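Local coordinates for protein enoyl-CoA hydratase/isomerase (Mycobacterium abscessus, PDB 3QXZ) that probably hydrates or isomerises enoyl-CoA thioesters, as a crotonase-fold enzyme of fatty acid metabolism, at residues Leu9-Ile13 with Ala42-Leu46; Ile102-Asn106 with Val189-Ala193. All coordinates share one frame. Residue numbers count along the deposited sequence, not the author numbering.

Contact 1: Leu9-Ile13 with Ala42-Leu46; sequences LHEEI and AYQRL. With K (potassium ion), chain D; EDO (1,2-ethanediol), chain I.
Residues 9-13 are regular beta strand and residues 42-46 regular helix, with Leu46 N donating to Ala42 O at 2.9 Å. The two segments run nearly parallel, at 14°, with axes 11.7 Å apart, a gap that Glu11 and Arg45 bridge together. Glu11 lies nearest Ala42 (8.5 Å between CA atoms) and Ile13 nearest Leu46 (9.4 Å). Alternation along the strand sends Leu9, Glu11 and Ile13 toward the helix. Glu11, with chi1 and chi2 both t, reaches out to Arg45, whose chain is t, t and then bends at chi3 (p), so that the guanidinium meets the carboxylate edge-on. The result is a bidentate salt bridge: Arg45 NH2 to Glu11 OE1 at 2.6 Å and Arg45 NH1 to Glu11 OE2 at 2.8 Å. Beside it, Leu9 (t, p) brings CD2 to 3.9 Å from Ala42 CB, and Ile13 (m, t) places CD1 3.7 Å from CD2 of Leu46 (m, t). Leu46 O also binds potassium, 2.8 Å from K, in a site completed by a water, Asp47, Asp49, Val52 and Thr99. Gln44 holds an ethanediol, probably from the crystallisation liquor: OE1 accepts from O1 at 2.8 Å and NE2 donates to O2 at 2.9 Å. The contact joins an outer strand of the crotonase-fold sheet to helix 33-48, which follows the hairpin 8-14/17-23. Strand 8-14 is one of the two outermost strands within this chain; the Leu46 side chain also packs on Ala18 of strand 17-23 and Ile55 of strand 54-59, and Tyr43 packs on strand 54-59.

Contact 2: Ile102-Asn106 with Val189-Ala193; sequences IAAVN and VLGAA
Small residues let a helix settle closely on a sheet, a principle that Ile102-Asn106 and Val189-Ala193 illustrate well. The strand, 102-105, and the helix run nearly antiparallel, at 163°, with axes only 7.7 Å apart. Ala104 sits nearest Leu190 (5.3 Å between CA atoms) and Asn106 nearest Val189 (5.6 Å). Residues 102-104 are extended, with a weak bond from Val105 N to Ala103 O at 3.3 Å spanning Ala104; the chain then bends through an inverse gamma turn centred on Val105 (phi/psi -84/86). Ala104 is the central bump. Its CB enters a hollow bounded by three helix residues, lying 3.6 Å from Ala193 CB, 4.0 Å from Val189 CG1 and 4.0 Å from CD1 of Leu190 (t, p). In return Val189 (chi1 t) presses CG1 against the turning backbone, 3.7 Å from both Ala104 C and Val105 N. Ile102 (m, t) flanks the other end, its CG2 3.9 Å from Ala193 CB. Ala103 and Val105 direct their CB atoms away, toward the far face of the sheet. This is close alpha/beta packing within the crotonase fold, laying helix 186-203 over parallel strands 54-59, 101-105 and 122-126. Asn106 spends its polar end elsewhere, accepting from Gly59 N and donating to Ala63 O. With no hydrogen bond between the segments, their union rests on apolar contact and close fit.

Overall arrangement
From the N terminus, edge strand 8-14 leads through strand 17-23 to helix 33-48, and contact 1 closes that short excursion. The chain then lays down strand 54-59 and reaches 101-105, where contact 2 opens; a longer path through strand 122-126 and several helices returns at helix 186-203 to close it. The two loops therefore follow in series, neither nesting nor crossing. Their centres are 16 Å apart and their nearest atoms about 7 Å, without touching, yet both reach the same six-stranded sheet. Contact 1 joins helix 33-48 to the sheet's outer strand 8-14, at one end of the strand order, whereas contact 2 joins helix 186-203 to an interior one; strand 54-59 receives side chains from both helices.

Contact 1: Leu9-Ile13 with Ala42-Leu46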
loop_
_atom_site.group_PDB
_atom_site.type_symbol
_atom_site.label_atom_id
_atom_site.label_comp_id
_atom_site.label_asym_id
_atom_site.label_seq_id
_atom_site.Cartn_x
_atom_site.Cartn_y
_atom_site.Cartn_z
ATOM N N LEU A 9 31.370 -3.549 -10.663
ATOM C CA LEU A 9 30.141 -4.162 -11.151
ATOM C C LEU A 9 30.498 -5.299 -12.094
ATOM O O LEU A 9 31.137 -5.072 -13.135
ATOM C CB LEU A 9 29.279 -3.130 -11.879
ATOM C CG LEU A 9 27.888 -3.567 -12.330
ATOM C CD1 LEU A 9 27.022 -3.912 -11.125
ATOM C CD2 LEU A 9 27.248 -2.481 -13.156
ATOM N N HIS A 10 30.101 -6.516 -11.733
ATOM C CA HIS A 10 30.311 -7.676 -12.600
ATOM C C HIS A 10 29.017 -8.011 -13.334
ATOM O O HIS A 10 27.919 -7.748 -12.833
ATOM C CB HIS A 10 30.813 -8.880 -11.797
ATOM C CG HIS A 10 32.163 -8.672 -11.172
ATOM N ND1 HIS A 10 32.723 -9.583 -10.302
ATOM C CD2 HIS A 10 33.062 -7.663 -11.288
ATOM C CE1 HIS A 10 33.911 -9.149 -9.918
ATOM N NE2 HIS A 10 34.140 -7.982 -10.494
ATOM N N GLU A 11 29.146 -8.584 -14.522
ATOM C CA GLU A 11 28.010 -8.911 -15.371
ATOM C C GLU A 11 28.203 -10.251 -16.067
ATOM O O GLU A 11 29.284 -10.541 -16.609
ATOM C CB GLU A 11 27.786 -7.806 -16.405
ATOM C CG GLU A 11 26.597 -8.061 -17.329
ATOM C CD GLU A 11 26.436 -6.973 -18.355
ATOM O OE1 GLU A 11 26.419 -5.785 -17.975
ATOM O OE2 GLU A 11 26.349 -7.306 -19.553
ATOM N N GLU A 12 27.158 -11.066 -16.043
ATOM C CA GLU A 12 27.140 -12.344 -16.764
ATOM C C GLU A 12 25.761 -12.546 -17.354
ATOM O O GLU A 12 24.767 -12.417 -16.633
ATOM C CB GLU A 12 27.470 -13.494 -15.810
ATOM C CG GLU A 12 27.585 -14.865 -16.479
ATOM C CD GLU A 12 27.768 -15.983 -15.460
ATOM O OE1 GLU A 12 28.597 -15.821 -14.532
ATOM O OE2 GLU A 12 27.078 -17.017 -15.582
ATOM N N ILE A 13 25.686 -12.864 -18.643
ATOM C CA ILE A 13 24.420 -13.117 -19.319
ATOM C C ILE A 13 24.403 -14.552 -19.801
ATOM O O ILE A 13 25.323 -14.974 -20.518
ATOM C CB ILE A 13 24.199 -12.192 -20.523
ATOM C CG1 ILE A 13 24.419 -10.725 -20.135
ATOM C CG2 ILE A 13 22.798 -12.451 -21.142
ATOM C CD1 ILE A 13 24.373 -9.761 -21.314
ATOM N N ALA A 42 24.603 -0.065 -17.183
ATOM C CA ALA A 42 24.302 -1.485 -17.393
ATOM C C ALA A 42 22.796 -1.709 -17.513
ATOM O O ALA A 42 22.352 -2.441 -18.391
ATOM C CB ALA A 42 24.876 -2.348 -16.277
ATOM N N TYR A 43 22.004 -1.084 -16.644
ATOM C CA TYR A 43 20.542 -1.170 -16.766
ATOM C C TYR A 43 20.090 -0.757 -18.170
ATOM O O TYR A 43 19.267 -1.429 -18.784
ATOM C CB TYR A 43 19.851 -0.289 -15.731
ATOM C CG TYR A 43 19.685 -0.907 -14.371
ATOM C CD1 TYR A 43 19.605 -2.290 -14.199
ATOM C CD2 TYR A 43 19.579 -0.098 -13.252
ATOM C CE1 TYR A 43 19.408 -2.848 -12.937
ATOM C CE2 TYR A 43 19.400 -0.652 -11.975
ATOM C CZ TYR A 43 19.329 -2.026 -11.838
ATOM O OH TYR A 43 19.121 -2.592 -10.595
ATOM N N GLN A 44 20.609 0.359 -18.679
ATOM C CA GLN A 44 20.168 0.844 -19.980
ATOM C C GLN A 44 20.549 -0.120 -21.113
ATOM O O GLN A 44 19.719 -0.466 -21.967
ATOM C CB GLN A 44 20.713 2.245 -20.273
ATOM C CG GLN A 44 20.138 2.824 -21.584
ATOM C CD GLN A 44 18.635 3.024 -21.493
ATOM O OE1 GLN A 44 18.158 3.880 -20.745
ATOM N NE2 GLN A 44 17.874 2.222 -22.252
ATOM N N ARG A 45 21.795 -0.584 -21.108
ATOM C CA ARG A 45 22.272 -1.484 -22.156
ATOM C C ARG A 45 21.517 -2.811 -22.113
ATOM O O ARG A 45 21.111 -3.330 -23.155
ATOM C CB ARG A 45 23.786 -1.692 -22.005
ATOM C CG ARG A 45 24.353 -2.737 -22.946
ATOM C CD ARG A 45 25.877 -2.806 -22.860
ATOM N NE ARG A 45 26.350 -2.797 -21.478
ATOM C CZ ARG A 45 26.310 -3.841 -20.652
ATOM N NH1 ARG A 45 25.813 -5.012 -21.058
ATOM N NH2 ARG A 45 26.762 -3.704 -19.409
ATOM N N LEU A 46 21.325 -3.357 -20.910
ATOM C CA LEU A 46 20.657 -4.640 -20.763
ATOM C C LEU A 46 19.183 -4.519 -21.125
ATOM O O LEU A 46 18.607 -5.443 -21.705
ATOM C CB LEU A 46 20.850 -5.206 -19.342
ATOM C CG LEU A 46 22.297 -5.574 -18.984
ATOM C CD1 LEU A 46 22.389 -5.893 -17.505
ATOM C CD2 LEU A 46 22.798 -6.736 -19.832
HETATM K K K D . 16.090 -6.468 -22.546
HETATM C C1 EDO I . 14.843 3.463 -19.563
HETATM O O1 EDO I . 15.541 4.579 -20.132
HETATM C C2 EDO I . 14.183 2.648 -20.667
HETATM O O2 EDO I . 15.163 1.820 -21.313
HETATM O O HOH W 1 14.081 -6.454 -24.386
#

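Contact 2: Ile102-Asn106 with Val189-Ala193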
loop_
_atom_site.group_PDB
_atom_site.type_symbol
_atom_site.label_atom_id
_atom_site.label_comp_id
_atom_site.label_asym_id
_atom_site.label_seq_id
_atom_site.Cartn_x
_atom_site.Cartn_y
_atom_site.Cartn_z
ATOM N N ILE A 102 14.941 -8.324 -10.681
ATOM C CA ILE A 102 14.822 -8.977 -9.392
ATOM C C ILE A 102 16.082 -8.700 -8.577
ATOM O O ILE A 102 17.196 -8.918 -9.066
ATOM C CB ILE A 102 14.688 -10.508 -9.568
ATOM C CG1 ILE A 102 13.462 -10.866 -10.422
ATOM C CG2 ILE A 102 14.639 -11.217 -8.187
ATOM C CD1 ILE A 102 13.422 -12.356 -10.871
ATOM N N ALA A 103 15.915 -8.191 -7.357
ATOM C CA ALA A 103 17.037 -7.987 -6.438
ATOM C C ALA A 103 17.158 -9.194 -5.531
ATOM O O ALA A 103 16.247 -9.489 -4.711
ATOM C CB ALA A 103 16.862 -6.693 -5.649
ATOM N N ALA A 104 18.253 -9.923 -5.724
ATOM C CA ALA A 104 18.612 -11.056 -4.876
ATOM C C ALA A 104 19.479 -10.497 -3.756
ATOM O O ALA A 104 20.710 -10.390 -3.878
ATOM C CB ALA A 104 19.356 -12.126 -5.706
ATOM N N VAL A 105 18.795 -10.050 -2.700
ATOM C CA VAL A 105 19.436 -9.345 -1.588
ATOM C C VAL A 105 19.988 -10.402 -0.631
ATOM O O VAL A 105 19.335 -10.843 0.316
ATOM C CB VAL A 105 18.471 -8.347 -0.914
ATOM C CG1 VAL A 105 19.188 -7.557 0.140
ATOM C CG2 VAL A 105 17.879 -7.380 -1.964
ATOM N N ASN A 106 21.202 -10.840 -0.955
ATOM C CA ASN A 106 21.834 -12.005 -0.329
ATOM C C ASN A 106 22.425 -11.746 1.047
ATOM O O ASN A 106 22.953 -12.658 1.676
ATOM C CB ASN A 106 22.936 -12.536 -1.248
ATOM C CG ASN A 106 23.935 -11.473 -1.589
ATOM O OD1 ASN A 106 23.613 -10.524 -2.303
ATOM N ND2 ASN A 106 25.164 -11.573 -1.027
ATOM N N VAL A 189 19.234 -17.466 -1.464
ATOM C CA VAL A 189 18.591 -16.281 -2.075
ATOM C C VAL A 189 18.844 -16.151 -3.583
ATOM O O VAL A 189 17.883 -16.003 -4.366
ATOM C CB VAL A 189 19.040 -14.993 -1.348
ATOM C CG1 VAL A 189 18.588 -13.744 -2.114
ATOM C CG2 VAL A 189 18.467 -14.951 0.082
ATOM N N LEU A 190 20.106 -16.213 -4.003
ATOM C CA LEU A 190 20.418 -16.043 -5.411
ATOM C C LEU A 190 19.802 -17.148 -6.262
ATOM O O LEU A 190 19.238 -16.880 -7.320
ATOM C CB LEU A 190 21.933 -15.937 -5.639
ATOM C CG LEU A 190 22.387 -15.729 -7.095
ATOM C CD1 LEU A 190 21.718 -14.516 -7.791
ATOM C CD2 LEU A 190 23.929 -15.629 -7.145
ATOM N N GLY A 191 19.892 -18.399 -5.801
ATOM C CA GLY A 191 19.298 -19.517 -6.524
ATOM C C GLY A 191 17.797 -19.355 -6.708
ATOM O O GLY A 191 17.263 -19.676 -7.768
ATOM N N ALA A 192 17.105 -18.860 -5.678
ATOM C CA ALA A 192 15.665 -18.633 -5.806
ATOM C C ALA A 192 15.374 -17.531 -6.827
ATOM O O ALA A 192 14.453 -17.648 -7.635
ATOM C CB ALA A 192 15.039 -18.284 -4.455
ATOM N N ALA A 193 16.165 -16.463 -6.799
ATOM C CA ALA A 193 15.999 -15.377 -7.759
ATOM C C ALA A 193 16.225 -15.871 -9.201
ATOM O O ALA A 193 15.474 -15.522 -10.123
ATOM C CB ALA A 193 16.929 -14.221 -7.418
#